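Local coordinates for aminopeptidase N family protein (Idiomarina loihiensis L2TR, PDB 4FGM) that probably acts as a zinc-dependent aminopeptidase of the M61 family, with a zinc ion bound in its pocket, at residues I2-I6 / L111-V115; Q346-T352 / A443-S449; L456-M462 / L573-Q577. Residue numbers count along the deposited sequence, not the author numbering.

Contact 1: I2-I6 / L111-V115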
loop_
_atom_site.group_PDB
_atom_site.type_symbol
_atom_site.label_atom_id
_atom_site.label_comp_id
_atom_site.label_asym_id
_atom_site.label_seq_id
_atom_site.Cartn_x
_atom_site.Cartn_y
_atom_site.Cartn_z
ATOM N N ILE A 2 -20.423 -20.507 -12.673
ATOM C CA ILE A 2 -19.415 -20.325 -13.716
ATOM C C ILE A 2 -18.163 -21.098 -13.323
ATOM O O ILE A 2 -17.742 -21.058 -12.158
ATOM C CB ILE A 2 -19.062 -18.827 -13.886
ATOM C CG1 ILE A 2 -20.334 -18.025 -14.172
ATOM C CG2 ILE A 2 -18.042 -18.652 -14.997
ATOM C CD1 ILE A 2 -21.131 -18.543 -15.349
ATOM N N ALA A 3 -17.564 -21.798 -14.282
ATOM C CA ALA A 3 -16.376 -22.602 -13.989
ATOM C C ALA A 3 -15.110 -22.090 -14.665
ATOM O O ALA A 3 -15.100 -21.793 -15.863
ATOM C CB ALA A 3 -16.628 -24.055 -14.380
ATOM N N TYR A 4 -14.040 -21.996 -13.886
ATOM C CA TYR A 4 -12.759 -21.520 -14.393
ATOM C C TYR A 4 -11.678 -22.578 -14.213
ATOM O O TYR A 4 -11.503 -23.108 -13.124
ATOM C CB TYR A 4 -12.335 -20.253 -13.641
ATOM C CG TYR A 4 -13.226 -19.054 -13.863
ATOM C CD1 TYR A 4 -13.014 -18.193 -14.933
ATOM C CD2 TYR A 4 -14.274 -18.772 -12.995
ATOM C CE1 TYR A 4 -13.822 -17.078 -15.132
ATOM C CE2 TYR A 4 -15.089 -17.661 -13.187
ATOM C CZ TYR A 4 -14.858 -16.819 -14.256
ATOM O OH TYR A 4 -15.669 -15.725 -14.457
ATOM N N ASP A 5 -10.963 -22.892 -15.286
ATOM C CA ASP A 5 -9.865 -23.851 -15.209
ATOM C C ASP A 5 -8.572 -23.114 -15.500
ATOM O O ASP A 5 -8.427 -22.506 -16.564
ATOM C CB ASP A 5 -10.032 -24.987 -16.215
ATOM C CG ASP A 5 -10.926 -26.078 -15.700
ATOM O OD1 ASP A 5 -12.151 -26.005 -15.942
ATOM O OD2 ASP A 5 -10.402 -27.000 -15.033
ATOM N N ILE A 6 -7.641 -23.155 -14.553
ATOM C CA ILE A 6 -6.362 -22.479 -14.732
ATOM C C ILE A 6 -5.181 -23.425 -14.622
ATOM O O ILE A 6 -5.110 -24.269 -13.714
ATOM C CB ILE A 6 -6.161 -21.349 -13.695
ATOM C CG1 ILE A 6 -7.249 -20.285 -13.853
ATOM C CG2 ILE A 6 -4.801 -20.713 -13.886
ATOM C CD1 ILE A 6 -7.240 -19.239 -12.749
ATOM N N LEU A 111 -6.714 -12.944 -14.529
ATOM C CA LEU A 111 -6.919 -14.221 -15.207
ATOM C C LEU A 111 -8.341 -14.638 -15.582
ATOM O O LEU A 111 -8.541 -15.300 -16.597
ATOM C CB LEU A 111 -6.288 -15.342 -14.371
ATOM C CG LEU A 111 -4.801 -15.639 -14.622
ATOM C CD1 LEU A 111 -3.964 -14.399 -14.369
ATOM C CD2 LEU A 111 -4.354 -16.773 -13.735
ATOM N N CYS A 112 -9.323 -14.232 -14.786
ATOM C CA CYS A 112 -10.702 -14.650 -15.013
ATOM C C CYS A 112 -11.706 -13.664 -15.581
ATOM O O CYS A 112 -12.164 -12.761 -14.876
ATOM C CB CYS A 112 -11.264 -15.195 -13.701
ATOM S SG CYS A 112 -10.282 -16.522 -13.025
ATOM N N LEU A 113 -12.078 -13.858 -16.842
ATOM C CA LEU A 113 -13.076 -12.991 -17.464
ATOM C C LEU A 113 -14.414 -13.153 -16.743
ATOM O O LEU A 113 -14.796 -14.256 -16.356
ATOM C CB LEU A 113 -13.264 -13.352 -18.937
ATOM C CG LEU A 113 -12.115 -13.021 -19.887
ATOM C CD1 LEU A 113 -12.453 -13.536 -21.274
ATOM C CD2 LEU A 113 -11.884 -11.516 -19.915
ATOM N N ALA A 114 -15.120 -12.047 -16.550
ATOM C CA ALA A 114 -16.423 -12.084 -15.893
ATOM C C ALA A 114 -17.495 -12.324 -16.956
ATOM O O ALA A 114 -17.387 -11.824 -18.079
ATOM C CB ALA A 114 -16.686 -10.766 -15.179
ATOM N N VAL A 115 -18.516 -13.106 -16.610
ATOM C CA VAL A 115 -19.619 -13.384 -17.534
ATOM C C VAL A 115 -20.713 -12.350 -17.290
ATOM O O VAL A 115 -21.366 -12.360 -16.242
ATOM C CB VAL A 115 -20.209 -14.805 -17.311
ATOM C CG1 VAL A 115 -21.342 -15.058 -18.299
ATOM C CG2 VAL A 115 -19.120 -15.860 -17.482
HETATM O O HOH W 1 -18.370 -14.534 -14.043
#
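In the largely beta N-terminal domain of this M61 peptidase, one face of the strand at 2-6 packs against the 111-115 segment, which runs alongside it, nearly antiparallel (164° between end-to-end directions). The backbones stay too far apart for a ladder, the CA atoms of Tyr4 and Cys112 being 7.2 Å apart, so side chains fill the space. Strand alternation supplies three bumps: Ile2, Tyr4 and Ile6 send their CB atoms toward 111-115. Tyr4 is the central one, and its ring lies in a hollow lined by Cys112 over one face and Leu113 O at the edge, near the ring plane. Cys112 CB is 3.5 Å from Tyr4 CE1; CB and SG stand 3.9 Å and 4.2 Å from the Tyr4 ring centroid, a CH-pi and a sulfur-aromatic contact from the same side chain. Hydrophobic contacts close the seam at both ends: Ile6 CD1 rests on both Leu111 CD2 (3.9 Å) and Cys112 SG (4.1 Å), and Ile2 CG2 meets Val115 CG2 at 3.9 Å. Ala114 points away from the strand, onto Tyr160 and Thr119. Around the contact, strand 2-10 lies between strands 15-22 and 123-127, and Leu163 of helix 160-163 touches both Tyr4 and Cys112. At the tip of the ring, Tyr4 OH donates to Leu113 O at 2.6 Å and accepts from a water (3.0 Å to that OH) that in turn accepts from Val115 N at 2.9 Å.

Contact 2: Q346-T352 / A443-S449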
loop_
_atom_site.group_PDB
_atom_site.type_symbol
_atom_site.label_atom_id
_atom_site.label_comp_id
_atom_site.label_asym_id
_atom_site.label_seq_id
_atom_site.Cartn_x
_atom_site.Cartn_y
_atom_site.Cartn_z
ATOM N N GLN A 346 0.999 20.499 0.235
ATOM C CA GLN A 346 -0.034 20.541 1.262
ATOM C C GLN A 346 -0.885 21.804 1.162
ATOM O O GLN A 346 -2.011 21.835 1.653
ATOM C CB GLN A 346 0.605 20.474 2.648
ATOM C CG GLN A 346 -0.393 20.356 3.786
ATOM C CD GLN A 346 0.284 20.188 5.130
ATOM O OE1 GLN A 346 -0.364 19.893 6.128
ATOM N NE2 GLN A 346 1.596 20.385 5.162
ATOM N N TYR A 347 -0.347 22.842 0.529
ATOM C CA TYR A 347 -1.078 24.094 0.389
ATOM C C TYR A 347 -1.713 24.200 -0.993
ATOM O O TYR A 347 -2.360 25.198 -1.317
ATOM C CB TYR A 347 -0.144 25.286 0.632
ATOM C CG TYR A 347 0.564 25.237 1.969
ATOM C CD1 TYR A 347 1.884 24.792 2.069
ATOM C CD2 TYR A 347 -0.099 25.596 3.146
ATOM C CE1 TYR A 347 2.525 24.702 3.307
ATOM C CE2 TYR A 347 0.536 25.508 4.388
ATOM C CZ TYR A 347 1.846 25.060 4.459
ATOM O OH TYR A 347 2.475 24.961 5.679
ATOM N N GLN A 348 -1.537 23.156 -1.797
ATOM C CA GLN A 348 -2.081 23.118 -3.154
ATOM C C GLN A 348 -3.249 22.147 -3.301
ATOM O O GLN A 348 -4.072 22.281 -4.212
ATOM C CB GLN A 348 -0.976 22.720 -4.139
ATOM C CG GLN A 348 -0.020 23.844 -4.489
ATOM C CD GLN A 348 -0.578 24.750 -5.568
ATOM O OE1 GLN A 348 -1.784 24.750 -5.832
ATOM N NE2 GLN A 348 0.294 25.529 -6.196
ATOM N N GLN A 349 -3.329 21.183 -2.393
ATOM C CA GLN A 349 -4.365 20.165 -2.471
ATOM C C GLN A 349 -4.856 19.728 -1.092
ATOM O O GLN A 349 -4.061 19.501 -0.180
ATOM C CB GLN A 349 -3.789 18.965 -3.229
ATOM C CG GLN A 349 -4.755 17.840 -3.556
ATOM C CD GLN A 349 -4.044 16.656 -4.200
ATOM O OE1 GLN A 349 -3.199 16.009 -3.574
ATOM N NE2 GLN A 349 -4.377 16.376 -5.456
ATOM N N SER A 350 -6.171 19.619 -0.934
ATOM C CA SER A 350 -6.722 19.170 0.341
ATOM C C SER A 350 -6.630 17.650 0.343
ATOM O O SER A 350 -6.512 17.029 -0.717
ATOM C CB SER A 350 -8.183 19.614 0.505
ATOM O OG SER A 350 -9.030 19.023 -0.460
ATOM N N VAL A 351 -6.678 17.054 1.529
ATOM C CA VAL A 351 -6.575 15.607 1.654
ATOM C C VAL A 351 -7.720 14.869 0.953
ATOM O O VAL A 351 -7.511 13.807 0.356
ATOM C CB VAL A 351 -6.506 15.184 3.147
ATOM C CG1 VAL A 351 -7.889 15.230 3.777
ATOM C CG2 VAL A 351 -5.897 13.800 3.267
ATOM N N THR A 352 -8.925 15.432 1.012
ATOM C CA THR A 352 -10.069 14.800 0.370
ATOM C C THR A 352 -9.941 14.905 -1.141
ATOM O O THR A 352 -10.329 13.994 -1.876
ATOM C CB THR A 352 -11.400 15.448 0.809
ATOM O OG1 THR A 352 -11.307 16.875 0.696
ATOM C CG2 THR A 352 -11.719 15.064 2.240
ATOM N N ALA A 443 -9.085 20.050 8.459
ATOM C CA ALA A 443 -8.117 19.004 8.154
ATOM C C ALA A 443 -8.478 18.309 6.848
ATOM O O ALA A 443 -7.603 17.918 6.075
ATOM C CB ALA A 443 -8.079 17.983 9.289
ATOM N N LEU A 444 -9.778 18.182 6.610
ATOM C CA LEU A 444 -10.303 17.508 5.434
ATOM C C LEU A 444 -10.468 18.333 4.157
ATOM O O LEU A 444 -10.220 17.831 3.058
ATOM C CB LEU A 444 -11.656 16.873 5.782
ATOM C CG LEU A 444 -11.775 15.379 6.114
ATOM C CD1 LEU A 444 -10.704 14.933 7.091
ATOM C CD2 LEU A 444 -13.162 15.125 6.678
ATOM N N TYR A 445 -10.878 19.590 4.290
ATOM C CA TYR A 445 -11.125 20.407 3.106
ATOM C C TYR A 445 -10.237 21.632 2.888
ATOM O O TYR A 445 -10.263 22.226 1.818
ATOM C CB TYR A 445 -12.605 20.800 3.091
ATOM C CG TYR A 445 -13.510 19.586 3.175
ATOM C CD1 TYR A 445 -13.642 18.716 2.091
ATOM C CD2 TYR A 445 -14.167 19.261 4.362
ATOM C CE1 TYR A 445 -14.403 17.548 2.188
ATOM C CE2 TYR A 445 -14.932 18.090 4.473
ATOM C CZ TYR A 445 -15.044 17.239 3.382
ATOM O OH TYR A 445 -15.784 16.082 3.484
ATOM N N ASN A 446 -9.459 22.018 3.891
ATOM C CA ASN A 446 -8.562 23.157 3.722
ATOM C C ASN A 446 -7.191 22.664 3.253
ATOM O O ASN A 446 -6.906 21.461 3.270
ATOM C CB ASN A 446 -8.400 23.941 5.030
ATOM C CG ASN A 446 -9.590 24.839 5.331
ATOM O OD1 ASN A 446 -10.451 25.069 4.480
ATOM N ND2 ASN A 446 -9.631 25.365 6.549
ATOM N N LYS A 447 -6.347 23.599 2.831
ATOM C CA LYS A 447 -5.009 23.261 2.362
ATOM C C LYS A 447 -3.975 23.979 3.224
ATOM O O LYS A 447 -3.312 24.911 2.769
ATOM C CB LYS A 447 -4.864 23.676 0.897
ATOM C CG LYS A 447 -5.938 23.105 0.000
ATOM C CD LYS A 447 -5.928 23.763 -1.367
ATOM C CE LYS A 447 -7.047 23.222 -2.241
ATOM N NZ LYS A 447 -7.162 23.967 -3.523
ATOM N N GLU A 448 -3.845 23.532 4.471
ATOM C CA GLU A 448 -2.920 24.125 5.431
ATOM C C GLU A 448 -2.327 23.048 6.330
ATOM O O GLU A 448 -2.716 21.884 6.251
ATOM C CB GLU A 448 -3.669 25.149 6.284
ATOM C CG GLU A 448 -4.940 24.585 6.906
ATOM C CD GLU A 448 -5.914 25.659 7.375
ATOM O OE1 GLU A 448 -5.919 26.759 6.783
ATOM O OE2 GLU A 448 -6.694 25.395 8.318
ATOM N N SER A 449 -1.390 23.439 7.188
ATOM C CA SER A 449 -0.762 22.495 8.109
ATOM C C SER A 449 -1.666 22.233 9.306
ATOM O O SER A 449 -2.535 23.046 9.631
ATOM C CB SER A 449 0.575 23.041 8.615
ATOM O OG SER A 449 1.492 23.238 7.555
HETATM O O HOH W 2 -11.346 20.476 -0.366
HETATM O O HOH W 3 -6.561 18.688 3.629
#
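Ala443 begins the contact in the last turn of helix 437-445, its carbonyl turned to the start of helix 351-356: Ala443 O lies 3.5 Å from Val351 CG1. A water accepts from Val351 N at 2.7 Å. The same water lies 2.8 Å from Ala443 O and 2.8 Å from Asn446 O, tying the helix end to the residues that follow. Leu444 makes the main polar link. Leu444 O takes a 2.8 Å hydrogen bond from Thr352 OG1 and a weak one, 3.4 Å, from Thr352 N, while Leu444 CG meets Thr352 CG2 at 3.9 Å and the side chain packs with Trp304. Tyr445 swings its ring back, CD1 3.3 Å from Thr352 OG1, and its hydroxyl bonds Glu301; a second water bridges Tyr445 O (3.0 Å) and Ser350 OG (2.7 Å). At Asn446 the chain leaves helical geometry, and Asn446 O lies 3.6 Å from Ser350 CB. Lys447 buries the most area of these residues, 102 Å². Lys447 CG lies 3.6 Å from Ser350 N, and Lys447 O receives a CA-H...O contact from Tyr347 CA at 3.4 Å. Past Glu448, whose O bonds Lys379, Ser449 OG accepts from Tyr347 OH at 2.7 Å and also bonds Glu341. Within the helical region near the HExxH zinc site, with Val351 about 9 Å, side chain to side chain, from the zinc ligand Glu307, the C-terminal end of helix 437-445 thus meets the N-cap of helix 351-356: Ser350 caps that helix, and Glu353 returns a bond to Ser350 N, as in a capping box.

Contact 3: L456-M462 / L573-Q577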
loop_
_atom_site.group_PDB
_atom_site.type_symbol
_atom_site.label_atom_id
_atom_site.label_comp_id
_atom_site.label_asym_id
_atom_site.label_seq_id
_atom_site.Cartn_x
_atom_site.Cartn_y
_atom_site.Cartn_z
ATOM N N LEU A 456 0.489 17.368 21.265
ATOM C CA LEU A 456 1.524 16.444 21.732
ATOM C C LEU A 456 2.143 16.890 23.054
ATOM O O LEU A 456 2.616 16.068 23.845
ATOM C CB LEU A 456 2.619 16.304 20.670
ATOM C CG LEU A 456 2.199 15.517 19.427
ATOM C CD1 LEU A 456 3.067 15.890 18.231
ATOM C CD2 LEU A 456 2.282 14.025 19.735
ATOM N N GLN A 457 2.142 18.198 23.281
ATOM C CA GLN A 457 2.690 18.759 24.501
ATOM C C GLN A 457 1.810 18.300 25.661
ATOM O O GLN A 457 2.302 17.992 26.747
ATOM C CB GLN A 457 2.706 20.286 24.405
ATOM C CG GLN A 457 3.947 20.923 25.002
ATOM C CD GLN A 457 4.118 22.366 24.572
ATOM O OE1 GLN A 457 3.307 23.227 24.913
ATOM N NE2 GLN A 457 5.173 22.636 23.812
ATOM N N ASN A 458 0.504 18.240 25.413
ATOM C CA ASN A 458 -0.440 17.809 26.429
ATOM C C ASN A 458 -0.214 16.366 26.850
ATOM O O ASN A 458 -0.778 15.911 27.844
ATOM C CB ASN A 458 -1.878 17.979 25.934
ATOM C CG ASN A 458 -2.335 19.418 25.976
ATOM O OD1 ASN A 458 -2.144 20.108 26.978
ATOM N ND2 ASN A 458 -2.953 19.878 24.894
ATOM N N PHE A 459 0.601 15.641 26.092
ATOM C CA PHE A 459 0.891 14.255 26.429
ATOM C C PHE A 459 2.354 14.073 26.773
ATOM O O PHE A 459 2.849 12.954 26.849
ATOM C CB PHE A 459 0.503 13.315 25.288
ATOM C CG PHE A 459 -0.977 13.101 25.162
ATOM C CD1 PHE A 459 -1.794 14.081 24.611
ATOM C CD2 PHE A 459 -1.554 11.909 25.584
ATOM C CE1 PHE A 459 -3.171 13.880 24.489
ATOM C CE2 PHE A 459 -2.929 11.698 25.468
ATOM C CZ PHE A 459 -3.737 12.682 24.915
ATOM N N GLY A 460 3.047 15.185 26.979
ATOM C CA GLY A 460 4.450 15.127 27.349
ATOM C C GLY A 460 5.426 14.882 26.217
ATOM O O GLY A 460 6.560 14.464 26.458
ATOM N N VAL A 461 4.995 15.140 24.986
ATOM C CA VAL A 461 5.864 14.947 23.829
ATOM C C VAL A 461 6.379 16.279 23.290
ATOM O O VAL A 461 5.599 17.156 22.915
ATOM C CB VAL A 461 5.139 14.224 22.683
ATOM C CG1 VAL A 461 6.134 13.925 21.558
ATOM C CG2 VAL A 461 4.496 12.948 23.192
HETATM N N MSE A 462 7.698 16.416 23.244
HETATM C CA MSE A 462 8.338 17.630 22.751
HETATM C C MSE A 462 8.640 17.537 21.252
HETATM O O MSE A 462 9.052 16.486 20.759
HETATM C CB MSE A 462 9.625 17.870 23.541
HETATM C CG MSE A 462 10.586 18.881 22.936
HETATM SE SE MSE A 462 12.160 19.116 24.039
HETATM C CE MSE A 462 13.021 17.408 23.765
ATOM N N LEU A 573 10.687 13.927 17.381
ATOM C CA LEU A 573 9.784 13.783 18.518
ATOM C C LEU A 573 10.387 12.991 19.664
ATOM O O LEU A 573 11.014 11.953 19.456
ATOM C CB LEU A 573 8.484 13.112 18.077
ATOM C CG LEU A 573 7.344 14.032 17.634
ATOM C CD1 LEU A 573 7.852 15.067 16.658
ATOM C CD2 LEU A 573 6.235 13.199 17.015
ATOM N N SER A 574 10.184 13.492 20.877
ATOM C CA SER A 574 10.695 12.844 22.077
ATOM C C SER A 574 9.771 13.073 23.272
ATOM O O SER A 574 9.097 14.102 23.375
ATOM C CB SER A 574 12.096 13.365 22.404
ATOM O OG SER A 574 12.100 14.778 22.487
ATOM N N VAL A 575 9.732 12.095 24.167
ATOM C CA VAL A 575 8.910 12.195 25.359
ATOM C C VAL A 575 9.757 12.834 26.456
ATOM O O VAL A 575 10.803 12.309 26.828
ATOM C CB VAL A 575 8.409 10.795 25.806
ATOM C CG1 VAL A 575 9.485 9.759 25.570
ATOM C CG2 VAL A 575 8.022 10.822 27.276
ATOM N N GLU A 576 9.310 13.983 26.952
ATOM C CA GLU A 576 10.029 14.696 28.002
ATOM C C GLU A 576 9.261 14.700 29.325
ATOM O O GLU A 576 9.839 14.951 30.381
ATOM C CB GLU A 576 10.316 16.132 27.554
ATOM C CG GLU A 576 11.499 16.283 26.594
ATOM C CD GLU A 576 12.843 16.293 27.309
ATOM O OE1 GLU A 576 12.982 17.038 28.303
ATOM O OE2 GLU A 576 13.765 15.569 26.873
ATOM N N GLN A 577 7.961 14.417 29.256
ATOM C CA GLN A 577 7.097 14.371 30.434
ATOM C C GLN A 577 6.299 13.068 30.416
ATOM O O GLN A 577 5.107 13.059 30.108
ATOM C CB GLN A 577 6.147 15.572 30.431
ATOM C CG GLN A 577 6.517 16.663 31.420
ATOM C CD GLN A 577 6.383 16.202 32.862
ATOM O OE1 GLN A 577 5.315 15.758 33.286
ATOM N NE2 GLN A 577 7.468 16.309 33.624
#
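One carbonyl serves two successive amides here: Gly460 O accepts from Glu576 N at 2.8 Å and from Gln577 N at 3.1 Å, much as in a classic beta bulge, just where a two-stranded antiparallel ribbon of strands 461-466 and 570-575 opens at its end. The ribbon carries the chain into and out of the strand-rich region between these strands, which is probably PDZ-like. Its regular rungs follow directly. Val461 faces Val575 as a non-hydrogen-bonded pair (CA-CA 4.4 Å), and Met462 pairs with Ser574 through Met462 N to Ser574 O, 2.7 Å, and Ser574 N to Met462 O, 3.2 Å. Gly460 closes helix 453-457 as the C-prime residue of a Schellman motif: Val461 N bonds Leu456 O at 2.8 Å, Gly460 N bonds Gln457 O at 2.9 Å. Its positive phi (80°) favours glycine, and a CB there would clash with Gln577 O, toward which Gly460 CA makes a 3.5 Å CA-H...O contact. A type I turn from Gln457 to Gly460 leads from the helix into the strand. Leu573 collects the apolar contacts: its CG touches Val461 CG1 at 4.1 Å, its CD2 Leu456 CD1 at 4.3 Å, and it packs on Leu333 and Leu337 of helix 326-342. Trp584 touches Leu456 and Val461. On the face of Met462 and Ser574, selenomethionine Met462 spreads across the partner strand, CE 3.4 Å from Glu576 CG and 3.1 Å from Ser574 OG.

Overall arrangement
The three contacts follow one another along the chain without touching. Contact 1 is wholly buried in the N-terminal beta domain and works by side-chain packing around one aromatic ring, with a single direct hydrogen bond at its hydroxyl, whereas contacts 2 and 3 are partly buried. Contact 2, nearest the zinc site, joins helix ends through carbonyls, hydroxyls and waters; contact 3, at a far edge, relies on backbone hydrogen bonds of a strand pair. Contacts 1 and 3 lie on opposite sides of the chain's centre, their own centres 55 Å apart. Contacts 2 and 3 are closer, with centres 26 Å apart: helices 437-445 and 453-457 are consecutive, and helices 326-342 and 378-394 pack against both.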